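Local coordinates for protein tumour necrosis factor receptor (Ectromelia virus, PDB 3ON9) that probably dampens host immune defence by binding tumour necrosis factor and chemokines, this chain being its chemokine-sequestering SECRET domain, at residues 38-43 / 63-68; 10-15 / 53-58; 69-74 / 130-135; 85-90 / 123-128. All coordinates share one frame; numbering follows the deposited sequence.

Interaction 1. Residues 38-43 / 63-68; sequences LTITLT and ATSGFF
Leu-42 swings CG opposite its own backbone N (chi1 166°), carrying its branch past the ring of Phe-67, which a chi1 of -51° lifts toward strand 38-43; the two side chains enter from facing sheets of the beta-sandwich and slide past each other in opposite directions. Strands 38-43 and 63-68 run nearly parallel across the core, their axes 9.2 Å apart and 21° off parallel. The Leu-42 methyl CD2 lies over one face of the Phe-67 ring, 4.0 Å from its centroid, a CH-pi contact. The same methyl is 3.6 Å from Phe-67 CG, displaced toward the root of the ring, and Leu-42 CB stands above the ring centre on that face. Ile-40 takes the edge instead: its branch CG2 lies near the ring plane, 3.8 Å from Phe-67 CE2. Face and edge contacts from alternate residues of one strand probably restrict the rotation of the ring. Phe-67 is further packed by Ser-31, Ile-33 and Phe-51. The other branch of Ile-40 runs on to Ser-65, whose hydroxyl is bonded to the carbonyl O of Ile-13 on the next strand. Ile-40 CD1 lies against this buried hydroxyl, 3.4 Å from Ser-65 OG.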
loop_
_atom_site.group_PDB
_atom_site.type_symbol
_atom_site.label_atom_id
_atom_site.label_comp_id
_atom_site.label_asym_id
_atom_site.label_seq_id
_atom_site.Cartn_x
_atom_site.Cartn_y
_atom_site.Cartn_z
ATOM N N LEU A 38 -7.057 12.879 3.213
ATOM C CA LEU A 38 -6.664 11.772 2.336
ATOM C C LEU A 38 -7.211 10.460 2.862
ATOM O O LEU A 38 -7.164 10.215 4.062
ATOM C CB LEU A 38 -5.128 11.663 2.265
ATOM C CG LEU A 38 -4.420 12.608 1.296
ATOM C CD1 LEU A 38 -2.967 12.835 1.718
ATOM C CD2 LEU A 38 -4.500 12.081 -0.119
ATOM N N THR A 39 -7.719 9.608 1.971
ATOM C CA THR A 39 -8.131 8.267 2.382
ATOM C C THR A 39 -7.438 7.261 1.473
ATOM O O THR A 39 -7.429 7.417 0.251
ATOM C CB THR A 39 -9.647 8.058 2.280
ATOM O OG1 THR A 39 -10.321 9.035 3.087
ATOM C CG2 THR A 39 -10.031 6.648 2.776
ATOM N N ILE A 40 -6.846 6.245 2.086
ATOM C CA ILE A 40 -6.241 5.151 1.335
ATOM C C ILE A 40 -7.089 3.907 1.574
ATOM O O ILE A 40 -7.272 3.488 2.720
ATOM C CB ILE A 40 -4.803 4.878 1.779
ATOM C CG1 ILE A 40 -3.963 6.160 1.703
ATOM C CG2 ILE A 40 -4.193 3.761 0.920
ATOM C CD1 ILE A 40 -2.611 6.047 2.393
ATOM N N THR A 41 -7.600 3.331 0.488
ATOM C CA THR A 41 -8.495 2.173 0.546
ATOM C C THR A 41 -7.872 0.981 -0.174
ATOM O O THR A 41 -7.517 1.054 -1.358
ATOM C CB THR A 41 -9.873 2.492 -0.081
ATOM O OG1 THR A 41 -10.453 3.615 0.594
ATOM C CG2 THR A 41 -10.821 1.289 0.011
ATOM N N LEU A 42 -7.728 -0.113 0.566
ATOM C CA LEU A 42 -7.127 -1.336 0.069
ATOM C C LEU A 42 -8.111 -2.507 0.050
ATOM O O LEU A 42 -8.711 -2.836 1.069
ATOM C CB LEU A 42 -5.950 -1.719 0.967
ATOM C CG LEU A 42 -5.412 -3.143 0.810
ATOM C CD1 LEU A 42 -4.667 -3.336 -0.506
ATOM C CD2 LEU A 42 -4.520 -3.465 1.993
ATOM N N THR A 43 -8.255 -3.151 -1.098
ATOM C CA THR A 43 -8.927 -4.455 -1.137
ATOM C C THR A 43 -7.952 -5.562 -1.551
ATOM O O THR A 43 -6.867 -5.307 -2.076
ATOM C CB THR A 43 -10.189 -4.474 -2.025
ATOM O OG1 THR A 43 -9.830 -4.262 -3.391
ATOM C CG2 THR A 43 -11.185 -3.398 -1.587
ATOM N N ALA A 63 4.857 11.844 4.528
ATOM C CA ALA A 63 4.213 10.701 5.169
ATOM C C ALA A 63 4.674 9.369 4.586
ATOM O O ALA A 63 4.832 9.238 3.375
ATOM C CB ALA A 63 2.706 10.814 5.046
ATOM N N THR A 64 4.882 8.389 5.462
ATOM C CA THR A 64 4.965 7.004 5.027
ATOM C C THR A 64 3.786 6.269 5.650
ATOM O O THR A 64 3.413 6.546 6.778
ATOM C CB THR A 64 6.309 6.327 5.403
ATOM O OG1 THR A 64 6.363 5.009 4.832
ATOM C CG2 THR A 64 6.480 6.228 6.911
ATOM N N SER A 65 3.195 5.349 4.905
ATOM C CA SER A 65 2.014 4.640 5.374
ATOM C C SER A 65 1.986 3.264 4.736
ATOM O O SER A 65 2.718 3.003 3.793
ATOM C CB SER A 65 0.740 5.430 5.036
ATOM O OG SER A 65 0.472 5.440 3.639
ATOM N N GLY A 66 1.157 2.361 5.256
ATOM C CA GLY A 66 1.085 1.062 4.621
ATOM C C GLY A 66 0.187 0.088 5.339
ATOM O O GLY A 66 -0.338 0.392 6.414
ATOM N N PHE A 67 0.000 -1.074 4.714
ATOM C CA PHE A 67 -0.735 -2.197 5.298
ATOM C C PHE A 67 0.127 -3.443 5.107
ATOM O O PHE A 67 0.842 -3.549 4.117
ATOM C CB PHE A 67 -2.055 -2.449 4.568
ATOM C CG PHE A 67 -2.929 -1.235 4.381
ATOM C CD1 PHE A 67 -4.060 -1.059 5.173
ATOM C CD2 PHE A 67 -2.662 -0.312 3.375
ATOM C CE1 PHE A 67 -4.889 0.033 4.997
ATOM C CE2 PHE A 67 -3.480 0.782 3.180
ATOM C CZ PHE A 67 -4.601 0.960 4.000
ATOM N N PHE A 68 0.052 -4.404 6.023
ATOM C CA PHE A 68 0.794 -5.641 5.824
ATOM C C PHE A 68 0.076 -6.834 6.425
ATOM O O PHE A 68 -0.788 -6.687 7.290
ATOM C CB PHE A 68 2.210 -5.530 6.400
ATOM C CG PHE A 68 2.234 -5.253 7.872
ATOM C CD1 PHE A 68 2.318 -6.294 8.787
ATOM C CD2 PHE A 68 2.155 -3.957 8.340
ATOM C CE1 PHE A 68 2.334 -6.035 10.157
ATOM C CE2 PHE A 68 2.173 -3.687 9.698
ATOM C CZ PHE A 68 2.257 -4.733 10.611
#

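Interaction 2. Residues 10-15 / 53-58; sequences DVEINM and GDYYSV
Met-15 CE meets the edge of the Tyr-56 ring while, on the other face of the same antiparallel sheet, Glu-12 and Tyr-55 meet beside a water. Strands 10-15 and 53-58 flank strand 62-69 within that sheet, and their axes lie 9.0 Å apart, so side chains must bridge the strand between. The tight part is inward. The Met-15 chain bends at its last torsion (chi3 -73°) and brings CE into the ring plane, 3.8 Å from Tyr-56 CE1, the two side chains crossing at about a right angle. Both residues are buried, and the Tyr-56 hydroxyl is bonded to the carbonyl O of Lys-20. The outward part is looser and wetter. Tyr-55 leans back over the middle strand until its OH is 3.7 Å from Glu-12 CG. A water accepts from Tyr-55 OH at 2.8 Å. It donates to Asp-10 OD1 at 2.6 Å and to Val-11 O. The water thus ties a tyrosine hydroxyl, a carboxylate and a backbone carbonyl together. On strand 10-15 itself, Asp-10 OD2 and Glu-12 OE2 are only 2.5 Å apart, a separation at which one acid probably holds a proton and donates it.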
loop_
_atom_site.group_PDB
_atom_site.type_symbol
_atom_site.label_atom_id
_atom_site.label_comp_id
_atom_site.label_asym_id
_atom_site.label_seq_id
_atom_site.Cartn_x
_atom_site.Cartn_y
_atom_site.Cartn_z
ATOM N N ASP A 10 3.013 -6.788 1.489
ATOM C CA ASP A 10 3.381 -5.515 2.075
ATOM C C ASP A 10 2.899 -4.457 1.097
ATOM O O ASP A 10 3.158 -4.551 -0.100
ATOM C CB ASP A 10 4.910 -5.474 2.250
ATOM C CG ASP A 10 5.465 -4.064 2.343
ATOM O OD1 ASP A 10 5.498 -3.518 3.461
ATOM O OD2 ASP A 10 5.889 -3.526 1.293
ATOM N N VAL A 11 2.137 -3.489 1.594
ATOM C CA VAL A 11 1.694 -2.371 0.783
ATOM C C VAL A 11 2.197 -1.101 1.450
ATOM O O VAL A 11 1.958 -0.892 2.633
ATOM C CB VAL A 11 0.149 -2.345 0.658
ATOM C CG1 VAL A 11 -0.294 -1.128 -0.148
ATOM C CG2 VAL A 11 -0.351 -3.627 0.007
ATOM N N GLU A 12 2.926 -0.277 0.698
ATOM C CA GLU A 12 3.465 0.976 1.211
ATOM C C GLU A 12 2.982 2.118 0.353
ATOM O O GLU A 12 2.984 2.020 -0.873
ATOM C CB GLU A 12 4.992 0.978 1.167
ATOM C CG GLU A 12 5.647 -0.127 1.951
ATOM C CD GLU A 12 7.078 -0.368 1.500
ATOM O OE1 GLU A 12 7.910 0.565 1.601
ATOM O OE2 GLU A 12 7.365 -1.490 1.034
ATOM N N ILE A 13 2.592 3.208 1.003
ATOM C CA ILE A 13 2.185 4.413 0.301
ATOM C C ILE A 13 2.915 5.614 0.900
ATOM O O ILE A 13 2.718 5.953 2.071
ATOM C CB ILE A 13 0.641 4.633 0.391
ATOM C CG1 ILE A 13 -0.140 3.358 0.015
ATOM C CG2 ILE A 13 0.216 5.784 -0.510
ATOM C CD1 ILE A 13 -0.515 2.452 1.207
ATOM N N ASN A 14 3.763 6.267 0.103
ATOM C CA ASN A 14 4.504 7.428 0.592
ATOM C C ASN A 14 3.996 8.674 -0.111
ATOM O O ASN A 14 3.730 8.637 -1.304
ATOM C CB ASN A 14 6.011 7.224 0.389
ATOM C CG ASN A 14 6.517 6.011 1.137
ATOM O OD1 ASN A 14 5.999 5.681 2.206
ATOM N ND2 ASN A 14 7.503 5.320 0.574
ATOM N N MET A 15 3.810 9.757 0.636
ATOM C CA MET A 15 3.044 10.893 0.129
ATOM C C MET A 15 3.645 12.233 0.532
ATOM O O MET A 15 4.138 12.385 1.644
ATOM C CB MET A 15 1.601 10.824 0.656
ATOM C CG MET A 15 0.881 9.536 0.282
ATOM S SD MET A 15 -0.810 9.484 0.909
ATOM C CE MET A 15 -0.502 9.214 2.657
ATOM N N GLY A 53 -2.207 -5.312 10.010
ATOM C CA GLY A 53 -1.683 -4.087 10.581
ATOM C C GLY A 53 -1.530 -2.998 9.555
ATOM O O GLY A 53 -1.469 -3.264 8.352
ATOM N N ASP A 54 -1.472 -1.765 10.039
ATOM C CA ASP A 54 -1.199 -0.633 9.169
ATOM C C ASP A 54 -0.509 0.480 9.923
ATOM O O ASP A 54 -0.323 0.396 11.132
ATOM C CB ASP A 54 -2.461 -0.132 8.462
ATOM C CG ASP A 54 -3.574 0.242 9.409
ATOM O OD1 ASP A 54 -3.316 0.547 10.598
ATOM O OD2 ASP A 54 -4.726 0.228 8.937
ATOM N N TYR A 55 -0.116 1.523 9.201
ATOM C CA TYR A 55 0.592 2.626 9.836
ATOM C C TYR A 55 0.527 3.867 8.963
ATOM O O TYR A 55 0.257 3.774 7.771
ATOM C CB TYR A 55 2.052 2.246 10.127
ATOM C CG TYR A 55 2.840 1.808 8.913
ATOM C CD1 TYR A 55 3.562 2.730 8.157
ATOM C CD2 TYR A 55 2.847 0.480 8.505
ATOM C CE1 TYR A 55 4.282 2.334 7.051
ATOM C CE2 TYR A 55 3.560 0.077 7.396
ATOM C CZ TYR A 55 4.277 1.009 6.665
ATOM O OH TYR A 55 4.992 0.600 5.550
ATOM N N TYR A 56 0.756 5.020 9.585
ATOM C CA TYR A 56 0.775 6.313 8.916
ATOM C C TYR A 56 1.590 7.216 9.831
ATOM O O TYR A 56 1.192 7.499 10.964
ATOM C CB TYR A 56 -0.663 6.844 8.736
ATOM C CG TYR A 56 -0.750 8.260 8.210
ATOM C CD1 TYR A 56 -0.722 8.519 6.845
ATOM C CD2 TYR A 56 -0.872 9.340 9.079
ATOM C CE1 TYR A 56 -0.792 9.827 6.357
ATOM C CE2 TYR A 56 -0.942 10.640 8.605
ATOM C CZ TYR A 56 -0.911 10.876 7.242
ATOM O OH TYR A 56 -0.999 12.168 6.772
ATOM N N SER A 57 2.754 7.639 9.358
ATOM C CA SER A 57 3.699 8.356 10.197
ATOM C C SER A 57 4.315 9.498 9.401
ATOM O O SER A 57 4.665 9.329 8.222
ATOM C CB SER A 57 4.781 7.394 10.701
ATOM O OG SER A 57 5.612 8.028 11.652
ATOM N N VAL A 58 4.456 10.653 10.045
ATOM C CA VAL A 58 4.773 11.889 9.350
ATOM C C VAL A 58 6.001 12.597 9.933
ATOM O O VAL A 58 6.190 12.653 11.158
ATOM C CB VAL A 58 3.566 12.870 9.389
ATOM C CG1 VAL A 58 3.937 14.188 8.721
ATOM C CG2 VAL A 58 2.341 12.242 8.709
HETATM O O HOH W 1 3.907 -1.895 4.751
#

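Interaction 3. Residues 69-74 / 130-135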
loop_
_atom_site.group_PDB
_atom_site.type_symbol
_atom_site.label_atom_id
_atom_site.label_comp_id
_atom_site.label_asym_id
_atom_site.label_seq_id
_atom_site.Cartn_x
_atom_site.Cartn_y
_atom_site.Cartn_z
ATOM N N THR A 69 0.440 -8.016 5.951
ATOM C CA THR A 69 -0.231 -9.237 6.354
ATOM C C THR A 69 0.550 -10.023 7.378
ATOM O O THR A 69 1.743 -9.830 7.579
ATOM C CB THR A 69 -0.409 -10.197 5.155
ATOM O OG1 THR A 69 0.881 -10.675 4.732
ATOM C CG2 THR A 69 -1.086 -9.502 4.007
ATOM N N ASN A 70 -0.157 -10.943 8.010
ATOM C CA ASN A 70 0.461 -12.070 8.666
ATOM C C ASN A 70 1.315 -12.802 7.634
ATOM O O ASN A 70 0.961 -12.844 6.459
ATOM C CB ASN A 70 -0.646 -12.983 9.183
ATOM C CG ASN A 70 -0.120 -14.304 9.705
ATOM O OD1 ASN A 70 0.848 -14.340 10.466
ATOM N ND2 ASN A 70 -0.759 -15.396 9.307
ATOM N N ASP A 71 2.440 -13.366 8.052
ATOM C CA ASP A 71 3.300 -14.048 7.098
ATOM C C ASP A 71 3.396 -15.561 7.289
ATOM O O ASP A 71 4.364 -16.176 6.850
ATOM C CB ASP A 71 4.694 -13.402 7.066
ATOM C CG ASP A 71 5.365 -13.379 8.429
ATOM O OD1 ASP A 71 6.456 -12.782 8.537
ATOM O OD2 ASP A 71 4.801 -13.950 9.392
ATOM N N LYS A 72 2.382 -16.164 7.907
ATOM C CA LYS A 72 2.416 -17.601 8.207
ATOM C C LYS A 72 1.626 -18.496 7.247
ATOM O O LYS A 72 1.795 -19.717 7.259
ATOM C CB LYS A 72 1.974 -17.862 9.653
ATOM C CG LYS A 72 2.787 -17.105 10.696
ATOM C CD LYS A 72 4.281 -17.348 10.531
ATOM C CE LYS A 72 5.107 -16.305 11.284
ATOM N NZ LYS A 72 6.518 -16.228 10.791
ATOM N N VAL A 73 0.773 -17.907 6.415
ATOM C CA VAL A 73 -0.049 -18.701 5.500
ATOM C C VAL A 73 0.288 -18.381 4.051
ATOM O O VAL A 73 0.314 -17.216 3.665
ATOM C CB VAL A 73 -1.555 -18.429 5.709
ATOM C CG1 VAL A 73 -2.383 -19.358 4.826
ATOM C CG2 VAL A 73 -1.929 -18.578 7.193
ATOM N N HIS A 74 0.558 -19.413 3.250
ATOM C CA HIS A 74 0.888 -19.213 1.843
ATOM C C HIS A 74 -0.348 -19.025 0.978
ATOM O O HIS A 74 -1.409 -19.620 1.243
ATOM C CB HIS A 74 1.721 -20.381 1.295
ATOM C CG HIS A 74 3.103 -20.459 1.862
ATOM N ND1 HIS A 74 4.199 -19.917 1.227
ATOM C CD2 HIS A 74 3.563 -21.014 3.008
ATOM C CE1 HIS A 74 5.278 -20.127 1.964
ATOM N NE2 HIS A 74 4.918 -20.794 3.046
ATOM N N ALA A 130 6.046 -11.589 -1.035
ATOM C CA ALA A 130 7.216 -12.377 -0.680
ATOM C C ALA A 130 6.864 -13.749 -0.137
ATOM O O ALA A 130 5.945 -13.890 0.667
ATOM C CB ALA A 130 8.072 -11.627 0.341
ATOM N N ASN A 131 7.604 -14.759 -0.587
ATOM C CA ASN A 131 7.640 -16.045 0.085
ATOM C C ASN A 131 8.786 -15.980 1.073
ATOM O O ASN A 131 9.943 -15.963 0.664
ATOM C CB ASN A 131 7.902 -17.155 -0.935
ATOM C CG ASN A 131 7.924 -18.529 -0.299
ATOM O OD1 ASN A 131 7.857 -18.660 0.922
ATOM N ND2 ASN A 131 8.015 -19.566 -1.131
ATOM N N THR A 132 8.483 -15.908 2.366
ATOM C CA THR A 132 9.530 -15.792 3.375
ATOM C C THR A 132 10.481 -16.985 3.393
ATOM O O THR A 132 11.559 -16.900 3.967
ATOM C CB THR A 132 8.972 -15.542 4.787
ATOM O OG1 THR A 132 8.236 -16.688 5.236
ATOM C CG2 THR A 132 8.065 -14.307 4.795
ATOM N N ASP A 133 10.085 -18.079 2.740
ATOM C CA ASP A 133 10.959 -19.241 2.568
ATOM C C ASP A 133 12.018 -19.010 1.496
ATOM O O ASP A 133 13.005 -19.752 1.421
ATOM C CB ASP A 133 10.154 -20.482 2.175
ATOM C CG ASP A 133 9.287 -21.012 3.301
ATOM O OD1 ASP A 133 9.543 -20.684 4.480
ATOM O OD2 ASP A 133 8.343 -21.776 2.998
ATOM N N ALA A 134 11.810 -18.000 0.652
ATOM C CA ALA A 134 12.688 -17.749 -0.494
ATOM C C ALA A 134 13.651 -16.589 -0.246
ATOM O O ALA A 134 13.428 -15.766 0.639
ATOM C CB ALA A 134 11.859 -17.491 -1.744
ATOM N N ILE A 135 14.734 -16.536 -1.019
ATOM C CA ILE A 135 15.707 -15.454 -0.871
ATOM C C ILE A 135 15.070 -14.083 -1.093
ATOM O O ILE A 135 14.094 -13.942 -1.835
ATOM C CB ILE A 135 16.934 -15.635 -1.799
ATOM C CG1 ILE A 135 16.500 -15.764 -3.261
ATOM C CG2 ILE A 135 17.727 -16.864 -1.379
ATOM C CD1 ILE A 135 17.666 -15.746 -4.256
HETATM O O HOH W 2 7.049 -16.435 7.770
HETATM O O HOH W 3 6.758 -20.972 5.315
#
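A type I beta turn from Asn-131 to Ala-134, reinforced by an Asx turn, rests against the loop 69-74 at one end of the beta-sandwich, with His-74 and Asp-71 touching it. Asn-131 O closes the turn by accepting from Ala-134 N at 2.8 Å. Its side-chain OD1 accepts from Asp-133 N at 2.9 Å, the donor standing above the amide plane and the N-H...O angle being 151°. That oxygen also faces the neighbouring loop: His-74 CE1 approaches it to 3.1 Å, edge on, with ring and amide planes 85° apart. The hydrogen bond from the neighbouring ring atom, His-74 ND1, to Ser-5 O fixes the ring. His-74 NE2 faces a water at 2.9 Å, lying in the ring plane, which gives a weak bond to Asp-133 OD2; the histidine and the aspartate are therefore joined through solvent. A second water, farther along, accepts from Lys-72 NZ, donates to Asp-71 O and is hydrogen-bonded to Thr-132 OG1 at 2.8 Å. Lys-72 NZ also forms a salt bridge with Asp-71 OD2 at 3.2 Å. Beside this water bridge Asp-71 CB packs loosely on Thr-132 CG2, 4.2 Å away. This is a hydrated surface contact between loops that follow strands 62-69 and 122-130, which flank strand 8-16 and end on the same side of the sheet, organised round an Asx turn.

Interaction 4. Residues 85-90 / 123-128; sequences LEIKCN and LDVYIV
Leu-123 begins the contact, its CD1 methyl lying 4.3 Å from Ile-87 CG1 in the core between the two sheets. Strand 123-128 belongs to the five-stranded antiparallel sheet and strand 85-89 to the mixed one. Their axes pass 10.4 Å apart at 160°, so the strands run nearly antiparallel and each inward residue meets one farther back on the other strand. Asp-124 points to the opposite side of its sheet, where its carboxylate is hydrogen-bonded to His-145 ND1 and Leu-150 N. With Val-125 the chain faces inward again, and here the packing is closest. Val-125 and Leu-85 reach toward each other tip to tip. Leu-85 sends CG opposite its backbone N (chi1 -166°), which carries CD2 across the interface to within 3.5 Å of Val-125 CG1 and 4.1 Å of Val-125 CG2. The CG2 branch of the valine also faces Ile-87, whose CD1 lies 4.3 Å from it, so one valine fits against two successive inward-pointing residues of the facing strand. Tyr-126 turns back outward toward Asn-14 and Ile-149. Ile-127 points inward once more, but there it packs on Glu-111 and Val-113 of strand 110-116. At the far end of strand 85-89, Cys-89 is joined by a disulfide to Cys-119, linking that strand to the loop that leads into strand 122-130. Alternate aliphatic side chains of two facing sheets meeting in this way form the hydrophobic core of the SECRET-domain beta-sandwich.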
loop_
_atom_site.group_PDB
_atom_site.type_symbol
_atom_site.label_atom_id
_atom_site.label_comp_id
_atom_site.label_asym_id
_atom_site.label_seq_id
_atom_site.Cartn_x
_atom_site.Cartn_y
_atom_site.Cartn_z
ATOM N N LEU A 85 -5.886 -0.572 -4.747
ATOM C CA LEU A 85 -5.543 0.494 -3.831
ATOM C C LEU A 85 -5.991 1.801 -4.445
ATOM O O LEU A 85 -5.715 2.060 -5.609
ATOM C CB LEU A 85 -4.024 0.525 -3.664
ATOM C CG LEU A 85 -3.449 1.341 -2.525
ATOM C CD1 LEU A 85 -3.876 0.741 -1.169
ATOM C CD2 LEU A 85 -1.928 1.385 -2.643
ATOM N N GLU A 86 -6.688 2.617 -3.666
ATOM C CA GLU A 86 -7.115 3.928 -4.124
ATOM C C GLU A 86 -6.685 4.974 -3.115
ATOM O O GLU A 86 -6.883 4.805 -1.908
ATOM C CB GLU A 86 -8.641 3.964 -4.284
ATOM C CG GLU A 86 -9.196 5.350 -4.611
ATOM C CD GLU A 86 -10.670 5.495 -4.238
ATOM O OE1 GLU A 86 -11.521 5.383 -5.150
ATOM O OE2 GLU A 86 -10.980 5.703 -3.039
ATOM N N ILE A 87 -6.061 6.041 -3.611
ATOM C CA ILE A 87 -5.720 7.187 -2.783
ATOM C C ILE A 87 -6.673 8.325 -3.154
ATOM O O ILE A 87 -6.660 8.814 -4.292
ATOM C CB ILE A 87 -4.243 7.614 -2.983
ATOM C CG1 ILE A 87 -3.282 6.484 -2.567
ATOM C CG2 ILE A 87 -3.933 8.891 -2.183
ATOM C CD1 ILE A 87 -3.052 5.401 -3.616
ATOM N N LYS A 88 -7.503 8.735 -2.197
ATOM C CA LYS A 88 -8.561 9.719 -2.450
ATOM C C LYS A 88 -8.289 11.043 -1.749
ATOM O O LYS A 88 -8.268 11.107 -0.517
ATOM C CB LYS A 88 -9.922 9.154 -2.015
ATOM C CG LYS A 88 -11.058 10.182 -1.916
ATOM C CD LYS A 88 -11.367 10.809 -3.273
ATOM C CE LYS A 88 -12.763 11.434 -3.309
ATOM N NZ LYS A 88 -12.975 12.446 -2.222
ATOM N N CYS A 89 -8.063 12.092 -2.548
ATOM C CA CYS A 89 -7.887 13.451 -2.043
ATOM C C CYS A 89 -9.230 14.043 -1.671
ATOM O O CYS A 89 -10.228 13.749 -2.310
ATOM C CB CYS A 89 -7.283 14.365 -3.115
ATOM S SG CYS A 89 -5.575 13.962 -3.606
ATOM N N ASN A 90 -9.226 14.925 -0.681
ATOM C CA ASN A 90 -10.459 15.496 -0.165
ATOM C C ASN A 90 -11.408 16.008 -1.236
ATOM O O ASN A 90 -12.595 15.691 -1.209
ATOM C CB ASN A 90 -10.173 16.605 0.845
ATOM C CG ASN A 90 -11.438 17.202 1.401
ATOM O OD1 ASN A 90 -12.111 16.589 2.249
ATOM N ND2 ASN A 90 -11.793 18.384 0.912
ATOM N N LEU A 123 3.674 10.833 -5.002
ATOM C CA LEU A 123 2.959 9.667 -4.498
ATOM C C LEU A 123 3.712 8.441 -4.969
ATOM O O LEU A 123 3.888 8.242 -6.172
ATOM C CB LEU A 123 1.530 9.642 -5.048
ATOM C CG LEU A 123 0.703 8.368 -4.826
ATOM C CD1 LEU A 123 0.625 8.011 -3.325
ATOM C CD2 LEU A 123 -0.695 8.506 -5.422
ATOM N N ASP A 124 4.164 7.622 -4.023
ATOM C CA ASP A 124 4.849 6.373 -4.338
ATOM C C ASP A 124 4.040 5.239 -3.729
ATOM O O ASP A 124 3.602 5.335 -2.579
ATOM C CB ASP A 124 6.252 6.340 -3.716
ATOM C CG ASP A 124 7.130 7.490 -4.161
ATOM O OD1 ASP A 124 7.170 7.792 -5.366
ATOM O OD2 ASP A 124 7.792 8.078 -3.288
ATOM N N VAL A 125 3.861 4.165 -4.489
ATOM C CA VAL A 125 3.209 2.971 -3.981
ATOM C C VAL A 125 4.088 1.758 -4.264
ATOM O O VAL A 125 4.640 1.621 -5.358
ATOM C CB VAL A 125 1.836 2.781 -4.638
ATOM C CG1 VAL A 125 1.225 1.449 -4.227
ATOM C CG2 VAL A 125 0.932 3.930 -4.238
ATOM N N TYR A 126 4.241 0.897 -3.264
ATOM C CA TYR A 126 4.876 -0.397 -3.465
ATOM C C TYR A 126 3.952 -1.497 -2.981
ATOM O O TYR A 126 3.465 -1.454 -1.855
ATOM C CB TYR A 126 6.206 -0.488 -2.715
ATOM C CG TYR A 126 7.138 0.675 -2.952
ATOM C CD1 TYR A 126 8.049 0.672 -4.007
ATOM C CD2 TYR A 126 7.107 1.781 -2.119
ATOM C CE1 TYR A 126 8.902 1.759 -4.214
ATOM C CE2 TYR A 126 7.951 2.862 -2.320
ATOM C CZ TYR A 126 8.840 2.845 -3.356
ATOM O OH TYR A 126 9.673 3.940 -3.519
ATOM N N ILE A 127 3.716 -2.474 -3.843
ATOM C CA ILE A 127 2.984 -3.675 -3.448
ATOM C C ILE A 127 3.968 -4.826 -3.590
ATOM O O ILE A 127 4.454 -5.101 -4.684
ATOM C CB ILE A 127 1.770 -3.903 -4.344
ATOM C CG1 ILE A 127 0.841 -2.690 -4.248
ATOM C CG2 ILE A 127 1.025 -5.185 -3.905
ATOM C CD1 ILE A 127 -0.271 -2.675 -5.264
ATOM N N VAL A 128 4.269 -5.479 -2.475
ATOM C CA VAL A 128 5.385 -6.418 -2.418
ATOM C C VAL A 128 4.908 -7.772 -1.936
ATOM O O VAL A 128 4.373 -7.898 -0.828
ATOM C CB VAL A 128 6.483 -5.889 -1.486
ATOM C CG1 VAL A 128 7.660 -6.857 -1.443
ATOM C CG2 VAL A 128 6.945 -4.513 -1.962
#

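Interactions 1 and 4 and the Met-15/Tyr-56 side of interaction 2 share the core, while interaction 3 lies at its end. The centres of interactions 1 and 2 are about 5 Å apart, strand 62-69 of interaction 1 lying between the two strands of interaction 2. Interaction 4 is centred about 7 Å from interaction 1: strands 38-45 and 82-89 pair in the mixed sheet through Thr-39 O and Lys-88 N, 2.8 Å apart. Strands 8-16 and 122-130 likewise pair between interactions 2 and 4, with Asp-10 O 2.8 Å from Val-128 N. Interaction 3 is centred 19 to 23 Å from the other three; one segment follows 63-68 directly and the other begins just after 123-128.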